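Long-range contacts in PTS system, cellobiose-specific IIA component (Bacillus anthracis, PDB 3K1S), which probably serves as the IIA component of a cellobiose phosphotransferase system, passing a phosphoryl group along the relay that drives cellobiose uptake: residues Phe13-Asn18 with His80-Leu85; Leu17-Ala22 with Asn53-Phe58. All coordinates share one frame; numbering follows the deposited sequence.

Contact 1: residues Phe13-Asn18 with His80-Leu85; sequences FQLILN and HAQDHL. With MG (magnesium ion), chain M.
Ile16 and Ala81 mark the closest backbone approach, CA to CA 5.3 Å, between two helical segments that run roughly parallel at 27°, with axes 8.4 Å apart. Ala81 points its CB at helix 10-34, and its small size lets that helix pack against the backbone itself: CG1 of Ile16 comes 3.7 Å from CA of Ala81. CG1 is there because it stands beside the backbone N of Ile16, anti to the carbonyl carbon (chi1 -65°). The same CG1 lies 4.1 Å from CD2 of His84, meeting that ring obliquely, while the terminal CD1 reaches 4.3 Å from CD2 of His80. CD2 of His84 sits over one face of the His80 ring, offset toward its rim, with the two rings steeply inclined.

Leu15 packs on the same Ala81 methyl, CB to CB 4.0 Å, and its CD1 touches NE2 of Gln82 at 3.5 Å. That NE2 also bonds to OE1 of Gln59 on helix 38-67. Leu15 CD2 meets a methyl of Leu85.

Asp83 takes no part in this packing. Its OD1 binds the magnesium ion at 2.1 Å, alongside OD1 of Asp83 from each of the other two subunits and three waters, one of which also donates to OD2.

The contact is mainly hydrophobic packing of Leu15 and Ile16 against Ala81 and Leu85, with two imidazoles and an amide alongside, between the first and third helices of a three-helix, spectrin repeat-like bundle. At the trimer's shared metal, three converging carboxylates would repel one another, a cost the magnesium ion probably offsets.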
ATOM      1  N   PHE A  13      14.865  -3.776 -11.095  1.00 22.18           N
ATOM      2  CA  PHE A  13      14.163  -4.642 -12.062  1.00 21.59           C
ATOM      3  C   PHE A  13      13.765  -6.004 -11.480  1.00 22.80           C
ATOM      4  O   PHE A  13      12.666  -6.503 -11.749  1.00 21.85           O
ATOM      5  CB  PHE A  13      14.998  -4.848 -13.330  1.00 20.26           C
ATOM      6  CG  PHE A  13      15.163  -3.606 -14.167  1.00 27.26           C
ATOM      7  CD1 PHE A  13      14.132  -3.161 -14.995  1.00 27.75           C
ATOM      8  CD2 PHE A  13      16.358  -2.887 -14.141  1.00 32.73           C
ATOM      9  CE1 PHE A  13      14.283  -2.024 -15.776  1.00 20.09           C
ATOM     10  CE2 PHE A  13      16.519  -1.735 -14.918  1.00 27.01           C
ATOM     11  CZ  PHE A  13      15.483  -1.311 -15.743  1.00 28.64           C
ATOM     12  N   GLN A  14      14.665  -6.599 -10.696  1.00 21.60           N
ATOM     13  CA  GLN A  14      14.428  -7.897 -10.068  1.00 24.11           C
ATOM     14  C   GLN A  14      13.341  -7.798  -9.005  1.00 24.72           C
ATOM     15  O   GLN A  14      12.500  -8.690  -8.883  1.00 24.79           O
ATOM     16  CB  GLN A  14      15.715  -8.445  -9.428  1.00 24.41           C
ATOM     17  CG  GLN A  14      16.863  -8.718 -10.409  1.00 27.58           C
ATOM     18  CD  GLN A  14      16.736 -10.049 -11.131  1.00 38.28           C
ATOM     19  OE1 GLN A  14      15.670 -10.392 -11.656  1.00 37.55           O
ATOM     20  NE2 GLN A  14      17.833 -10.807 -11.167  1.00 29.38           N
ATOM     21  N   LEU A  15      13.375  -6.720  -8.226  1.00 26.54           N
ATOM     22  CA  LEU A  15      12.357  -6.479  -7.207  1.00 26.10           C
ATOM     23  C   LEU A  15      10.977  -6.296  -7.831  1.00 22.73           C
ATOM     24  O   LEU A  15       9.984  -6.774  -7.296  1.00 26.18           O
ATOM     25  CB  LEU A  15      12.706  -5.253  -6.360  1.00 24.53           C
ATOM     26  CG  LEU A  15      13.786  -5.387  -5.288  1.00 24.60           C
ATOM     27  CD1 LEU A  15      14.094  -4.018  -4.708  1.00 28.53           C
ATOM     28  CD2 LEU A  15      13.383  -6.353  -4.185  1.00 27.28           C
ATOM     29  N   ILE A  16      10.928  -5.598  -8.959  1.00 22.76           N
ATOM     30  CA  ILE A  16       9.670  -5.304  -9.647  1.00 20.07           C
ATOM     31  C   ILE A  16       9.108  -6.584 -10.270  1.00 20.48           C
ATOM     32  O   ILE A  16       7.910  -6.869 -10.156  1.00 20.91           O
ATOM     33  CB  ILE A  16       9.841  -4.144 -10.677  1.00 21.29           C
ATOM     34  CG1 ILE A  16      10.182  -2.835  -9.938  1.00 21.17           C
ATOM     35  CG2 ILE A  16       8.578  -3.959 -11.539  1.00 18.75           C
ATOM     36  CD1 ILE A  16      10.631  -1.672 -10.832  1.00 18.37           C
ATOM     37  N   LEU A  17       9.981  -7.377 -10.888  1.00 19.11           N
ATOM     38  CA  LEU A  17       9.573  -8.656 -11.465  1.00 19.42           C
ATOM     39  C   LEU A  17       8.890  -9.560 -10.430  1.00 20.62           C
ATOM     40  O   LEU A  17       7.744  -9.980 -10.624  1.00 19.35           O
ATOM     41  CB  LEU A  17      10.773  -9.376 -12.097  1.00 20.49           C
ATOM     42  CG  LEU A  17      10.541 -10.734 -12.771  1.00 21.41           C
ATOM     43  CD1 LEU A  17       9.615 -10.600 -13.967  1.00 24.77           C
ATOM     44  CD2 LEU A  17      11.869 -11.339 -13.197  1.00 28.17           C
ATOM     45  N   ASN A  18       9.604  -9.843  -9.342  1.00 19.03           N
ATOM     46  CA  ASN A  18       9.152 -10.770  -8.302  1.00 22.03           C
ATOM     47  C   ASN A  18       7.969 -10.235  -7.495  1.00 22.26           C
ATOM     48  O   ASN A  18       6.975 -10.940  -7.305  1.00 25.12           O
ATOM     49  CB  ASN A  18      10.322 -11.152  -7.381  1.00 20.41           C
ATOM     50  CG  ASN A  18      11.376 -11.983  -8.095  1.00 23.42           C
ATOM     51  OD1 ASN A  18      11.234 -13.203  -8.236  1.00 20.95           O
ATOM     52  ND2 ASN A  18      12.443 -11.325  -8.550  1.00 21.56           N
ATOM     53  N   HIS A  80      10.461   3.219  -6.774  1.00 20.36           N
ATOM     54  CA  HIS A  80       9.320   2.508  -7.348  1.00 20.46           C
ATOM     55  C   HIS A  80       9.385   1.014  -7.020  1.00 21.61           C
ATOM     56  O   HIS A  80       8.379   0.412  -6.637  1.00 21.65           O
ATOM     57  CB  HIS A  80       9.305   2.731  -8.860  1.00 19.81           C
ATOM     58  CG  HIS A  80       8.027   2.332  -9.529  1.00 21.67           C
ATOM     59  ND1 HIS A  80       6.804   2.877  -9.194  1.00 22.30           N
ATOM     60  CD2 HIS A  80       7.789   1.476 -10.550  1.00 18.75           C
ATOM     61  CE1 HIS A  80       5.866   2.361  -9.967  1.00 19.00           C
ATOM     62  NE2 HIS A  80       6.438   1.510 -10.801  1.00 21.16           N
ATOM     63  N   ALA A  81      10.574   0.427  -7.170  1.00 21.81           N
ATOM     64  CA  ALA A  81      10.803  -0.982  -6.849  1.00 22.41           C
ATOM     65  C   ALA A  81      10.488  -1.269  -5.385  1.00 23.83           C
ATOM     66  O   ALA A  81       9.849  -2.267  -5.064  1.00 23.10           O
ATOM     67  CB  ALA A  81      12.240  -1.370  -7.165  1.00 23.62           C
ATOM     68  N   GLN A  82      10.932  -0.387  -4.496  1.00 25.05           N
ATOM     69  CA  GLN A  82      10.629  -0.535  -3.076  1.00 24.66           C
ATOM     70  C   GLN A  82       9.123  -0.449  -2.834  1.00 24.79           C
ATOM     71  O   GLN A  82       8.575  -1.209  -2.033  1.00 24.85           O
ATOM     72  CB  GLN A  82      11.374   0.519  -2.257  1.00 25.84           C
ATOM     73  CG  GLN A  82      12.877   0.296  -2.190  1.00 25.80           C
ATOM     74  CD  GLN A  82      13.241  -0.901  -1.336  1.00 34.59           C
ATOM     75  OE1 GLN A  82      12.864  -0.982  -0.167  1.00 30.15           O
ATOM     76  NE2 GLN A  82      13.979  -1.842  -1.919  1.00 36.31           N
ATOM     77  N   ASP A  83       8.463   0.475  -3.533  1.00 23.94           N
ATOM     78  CA  ASP A  83       7.016   0.648  -3.437  1.00 23.91           C
ATOM     79  C   ASP A  83       6.302  -0.638  -3.847  1.00 24.56           C
ATOM     80  O   ASP A  83       5.398  -1.111  -3.147  1.00 23.30           O
ATOM     81  CB  ASP A  83       6.543   1.819  -4.312  1.00 23.09           C
ATOM     82  CG  ASP A  83       6.785   3.183  -3.673  1.00 23.77           C
ATOM     83  OD1 ASP A  83       6.771   3.295  -2.427  1.00 27.58           O
ATOM     84  OD2 ASP A  83       6.962   4.166  -4.429  1.00 23.19           O
ATOM     85  N   HIS A  84       6.723  -1.210  -4.971  1.00 23.90           N
ATOM     86  CA  HIS A  84       6.139  -2.462  -5.460  1.00 23.83           C
ATOM     87  C   HIS A  84       6.294  -3.621  -4.478  1.00 22.16           C
ATOM     88  O   HIS A  84       5.351  -4.385  -4.282  1.00 24.51           O
ATOM     89  CB  HIS A  84       6.686  -2.841  -6.840  1.00 19.51           C
ATOM     90  CG  HIS A  84       6.001  -2.141  -7.968  1.00 27.78           C
ATOM     91  ND1 HIS A  84       4.652  -2.277  -8.219  1.00 31.32           N
ATOM     92  CD2 HIS A  84       6.475  -1.290  -8.910  1.00 34.26           C
ATOM     93  CE1 HIS A  84       4.323  -1.542  -9.266  1.00 34.49           C
ATOM     94  NE2 HIS A  84       5.411  -0.931  -9.703  1.00 36.60           N
ATOM     95  N   LEU A  85       7.468  -3.747  -3.858  1.00 24.76           N
ATOM     96  CA  LEU A  85       7.713  -4.831  -2.901  1.00 22.93           C
ATOM     97  C   LEU A  85       6.784  -4.710  -1.705  1.00 22.94           C
ATOM     98  O   LEU A  85       6.090  -5.665  -1.353  1.00 22.53           O
ATOM     99  CB  LEU A  85       9.170  -4.855  -2.436  1.00 26.51           C
ATOM    100  CG  LEU A  85       9.513  -5.835  -1.298  1.00 28.53           C
ATOM    101  CD1 LEU A  85       9.315  -7.279  -1.731  1.00 32.93           C
ATOM    102  CD2 LEU A  85      10.927  -5.625  -0.806  1.00 29.41           C
TER
HETATM  103 MG    MG M 107       7.975   4.234  -1.023  1.00 22.40          MG
HETATM  104  O   HOH W   1       8.066   5.821  -2.490  1.00 26.19           O
HETATM  105  O   HOH W   2       9.383   3.326  -1.746  1.00 19.98           O
HETATM  106  O   HOH W   3       8.875   5.229   0.596  1.00 21.24           O

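Contact 2: residues Leu17-Ala22 with Asn53-Phe58; sequences LNSGNA and NEAHHF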
ATOM      1  N   LEU A  17       9.981  -7.377 -10.888  1.00 19.11           N
ATOM      2  CA  LEU A  17       9.573  -8.656 -11.465  1.00 19.42           C
ATOM      3  C   LEU A  17       8.890  -9.560 -10.430  1.00 20.62           C
ATOM      4  O   LEU A  17       7.744  -9.980 -10.624  1.00 19.35           O
ATOM      5  CB  LEU A  17      10.773  -9.376 -12.097  1.00 20.49           C
ATOM      6  CG  LEU A  17      10.541 -10.734 -12.771  1.00 21.41           C
ATOM      7  CD1 LEU A  17       9.615 -10.600 -13.967  1.00 24.77           C
ATOM      8  CD2 LEU A  17      11.869 -11.339 -13.197  1.00 28.17           C
ATOM      9  N   ASN A  18       9.604  -9.843  -9.342  1.00 19.03           N
ATOM     10  CA  ASN A  18       9.152 -10.770  -8.302  1.00 22.03           C
ATOM     11  C   ASN A  18       7.969 -10.235  -7.495  1.00 22.26           C
ATOM     12  O   ASN A  18       6.975 -10.940  -7.305  1.00 25.12           O
ATOM     13  CB  ASN A  18      10.322 -11.152  -7.381  1.00 20.41           C
ATOM     14  CG  ASN A  18      11.376 -11.983  -8.095  1.00 23.42           C
ATOM     15  OD1 ASN A  18      11.234 -13.203  -8.236  1.00 20.95           O
ATOM     16  ND2 ASN A  18      12.443 -11.325  -8.550  1.00 21.56           N
ATOM     17  N   SER A  19       8.083  -8.994  -7.023  1.00 20.56           N
ATOM     18  CA  SER A  19       6.976  -8.302  -6.350  1.00 22.01           C
ATOM     19  C   SER A  19       5.726  -8.221  -7.226  1.00 20.13           C
ATOM     20  O   SER A  19       4.613  -8.423  -6.742  1.00 23.80           O
ATOM     21  CB  SER A  19       7.390  -6.887  -5.934  1.00 20.02           C
ATOM     22  OG  SER A  19       8.470  -6.921  -5.021  1.00 27.21           O
ATOM     23  N   GLY A  20       5.914  -7.913  -8.508  1.00 20.49           N
ATOM     24  CA  GLY A  20       4.809  -7.837  -9.461  1.00 18.69           C
ATOM     25  C   GLY A  20       4.108  -9.174  -9.586  1.00 18.94           C
ATOM     26  O   GLY A  20       2.878  -9.246  -9.556  1.00 22.09           O
ATOM     27  N   ASN A  21       4.894 -10.240  -9.721  1.00 19.12           N
ATOM     28  CA  ASN A  21       4.356 -11.600  -9.750  1.00 18.33           C
ATOM     29  C   ASN A  21       3.673 -11.990  -8.434  1.00 18.89           C
ATOM     30  O   ASN A  21       2.660 -12.693  -8.439  1.00 19.98           O
ATOM     31  CB  ASN A  21       5.444 -12.608 -10.124  1.00 21.26           C
ATOM     32  CG  ASN A  21       5.899 -12.475 -11.576  1.00 18.60           C
ATOM     33  OD1 ASN A  21       5.215 -11.872 -12.403  1.00 23.76           O
ATOM     34  ND2 ASN A  21       7.052 -13.055 -11.888  1.00 18.82           N
ATOM     35  N   ALA A  22       4.213 -11.516  -7.312  1.00 18.34           N
ATOM     36  CA  ALA A  22       3.561 -11.706  -6.013  1.00 20.24           C
ATOM     37  C   ALA A  22       2.181 -11.052  -6.005  1.00 21.84           C
ATOM     38  O   ALA A  22       1.190 -11.701  -5.674  1.00 23.82           O
ATOM     39  CB  ALA A  22       4.421 -11.161  -4.881  1.00 18.72           C
ATOM     40  N   ASN A  53       9.069 -14.067  -1.073  1.00 23.42           N
ATOM     41  CA  ASN A  53      10.332 -14.602  -0.565  1.00 24.75           C
ATOM     42  C   ASN A  53      11.489 -14.280  -1.515  1.00 25.70           C
ATOM     43  O   ASN A  53      12.546 -13.827  -1.075  1.00 27.83           O
ATOM     44  CB  ASN A  53      10.246 -16.111  -0.318  1.00 22.73           C
ATOM     45  CG  ASN A  53       9.448 -16.466   0.935  1.00 26.67           C
ATOM     46  OD1 ASN A  53       9.067 -15.602   1.724  1.00 26.09           O
ATOM     47  ND2 ASN A  53       9.200 -17.755   1.120  1.00 29.76           N
ATOM     48  N   GLU A  54      11.277 -14.499  -2.812  1.00 23.40           N
ATOM     49  CA  GLU A  54      12.300 -14.223  -3.825  1.00 24.06           C
ATOM     50  C   GLU A  54      12.657 -12.737  -3.885  1.00 24.93           C
ATOM     51  O   GLU A  54      13.830 -12.374  -4.019  1.00 25.16           O
ATOM     52  CB  GLU A  54      11.838 -14.703  -5.200  1.00 22.76           C
ATOM     53  CG  GLU A  54      11.650 -16.200  -5.303  1.00 24.20           C
ATOM     54  CD  GLU A  54      12.965 -16.948  -5.388  1.00 32.54           C
ATOM     55  OE1 GLU A  54      13.922 -16.424  -6.012  1.00 32.13           O
ATOM     56  OE2 GLU A  54      13.037 -18.066  -4.836  1.00 28.21           O
ATOM     57  N   ALA A  55      11.642 -11.881  -3.791  1.00 22.61           N
ATOM     58  CA  ALA A  55      11.866 -10.442  -3.747  1.00 24.87           C
ATOM     59  C   ALA A  55      12.625 -10.071  -2.469  1.00 27.01           C
ATOM     60  O   ALA A  55      13.509  -9.209  -2.485  1.00 27.36           O
ATOM     61  CB  ALA A  55      10.545  -9.695  -3.821  1.00 21.89           C
ATOM     62  N   HIS A  56      12.277 -10.737  -1.371  1.00 25.83           N
ATOM     63  CA  HIS A  56      12.872 -10.450  -0.073  1.00 28.94           C
ATOM     64  C   HIS A  56      14.384 -10.683  -0.095  1.00 28.88           C
ATOM     65  O   HIS A  56      15.141  -9.919   0.503  1.00 28.50           O
ATOM     66  CB  HIS A  56      12.189 -11.273   1.026  1.00 28.92           C
ATOM     67  CG  HIS A  56      12.580 -10.878   2.416  1.00 39.40           C
ATOM     68  ND1 HIS A  56      13.193 -11.749   3.294  1.00 45.22           N
ATOM     69  CD2 HIS A  56      12.447  -9.705   3.081  1.00 42.45           C
ATOM     70  CE1 HIS A  56      13.420 -11.131   4.439  1.00 41.15           C
ATOM     71  NE2 HIS A  56      12.975  -9.890   4.337  1.00 45.09           N
ATOM     72  N   HIS A  57      14.821 -11.722  -0.803  1.00 28.43           N
ATOM     73  CA  HIS A  57      16.249 -11.993  -0.945  1.00 30.74           C
ATOM     74  C   HIS A  57      17.051 -10.769  -1.396  1.00 30.49           C
ATOM     75  O   HIS A  57      18.138 -10.524  -0.867  1.00 30.40           O
ATOM     76  CB  HIS A  57      16.504 -13.181  -1.877  1.00 31.87           C
ATOM     77  CG  HIS A  57      16.005 -14.488  -1.340  1.00 42.80           C
ATOM     78  ND1 HIS A  57      16.310 -14.940  -0.074  1.00 51.94           N
ATOM     79  CD2 HIS A  57      15.230 -15.446  -1.904  1.00 48.48           C
ATOM     80  CE1 HIS A  57      15.739 -16.117   0.121  1.00 53.54           C
ATOM     81  NE2 HIS A  57      15.078 -16.445  -0.973  1.00 53.39           N
ATOM     82  N   PHE A  58      16.524 -10.016  -2.368  1.00 29.27           N
ATOM     83  CA  PHE A  58      17.177  -8.792  -2.858  1.00 28.25           C
ATOM     84  C   PHE A  58      17.125  -7.677  -1.815  1.00 29.52           C
ATOM     85  O   PHE A  58      18.071  -6.898  -1.675  1.00 31.73           O
ATOM     86  CB  PHE A  58      16.537  -8.295  -4.164  1.00 27.76           C
ATOM     87  CG  PHE A  58      16.602  -9.285  -5.289  1.00 27.89           C
ATOM     88  CD1 PHE A  58      17.755  -9.412  -6.055  1.00 29.46           C
ATOM     89  CD2 PHE A  58      15.502 -10.081  -5.592  1.00 25.56           C
ATOM     90  CE1 PHE A  58      17.823 -10.340  -7.102  1.00 30.16           C
ATOM     91  CE2 PHE A  58      15.560 -11.010  -6.629  1.00 29.55           C
ATOM     92  CZ  PHE A  58      16.726 -11.140  -7.386  1.00 28.61           C
TER
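The side-chain amide of Asn18 and the ring of Phe58 approach with their planes 35° apart and their side chains crossing at about a right angle. ND2 of Asn18 is 3.7 Å from CE2 of Phe58 and meets the ring obliquely. At the edge of that ring, in its plane, lies the carbonyl oxygen of Ala55, one turn back on the same helix.

The other branch of the Asn18 amide turns to Glu54, where OD1 sits 3.4 Å from CB. ND2 bonds to Gln14 O within helix 10-34, at 2.7 Å, fairly straight and nearly in the amide plane; Asn18 N reaches the same oxygen from the opposite face of its carbonyl plane. Toward helix 38-67 the amide is in packing contact. Nearer the backbone, CB of Asn18 rests 3.9 Å from CB of Ala55. That methyl also takes OG of Ser19, at 3.7 Å. The hydroxyl stands beside its own backbone N (chi1 -61°) and bonds back to Leu15 O, which satisfies a buried polar atom beside an alanine.

The two segments run antiparallel at 152°, axes 8.3 Å apart, and the small Ala55 allows CA of Asn18 to come 5.3 Å from CA of Ala55. Helix 76-108 closes the third side of this junction: its Leu85 touches both Ser19 and Ala55, in the middle of the three-helix bundle.

How the contacts relate
From the N terminus, helix 10-34 supplies the first segment of both contacts, which share Leu17 and Asn18. The chain turns back into helix 38-67, and contact 2 closes the shorter loop, with 30 residues between its segments. It then turns again into helix 76-108, where contact 1 closes the longer loop of 61 residues; contact 2 is nested inside contact 1, apart from the shared start on helix 10-34. Helix 10-34 thus meets an antiparallel neighbour in contact 2 and a near-parallel one in contact 1. The contacts join directly, Leu85 CD1 lying 3.4 Å from Ala55 CB, tying all three helices together. Contact 1 alone extends to other subunits and the shared magnesium ion.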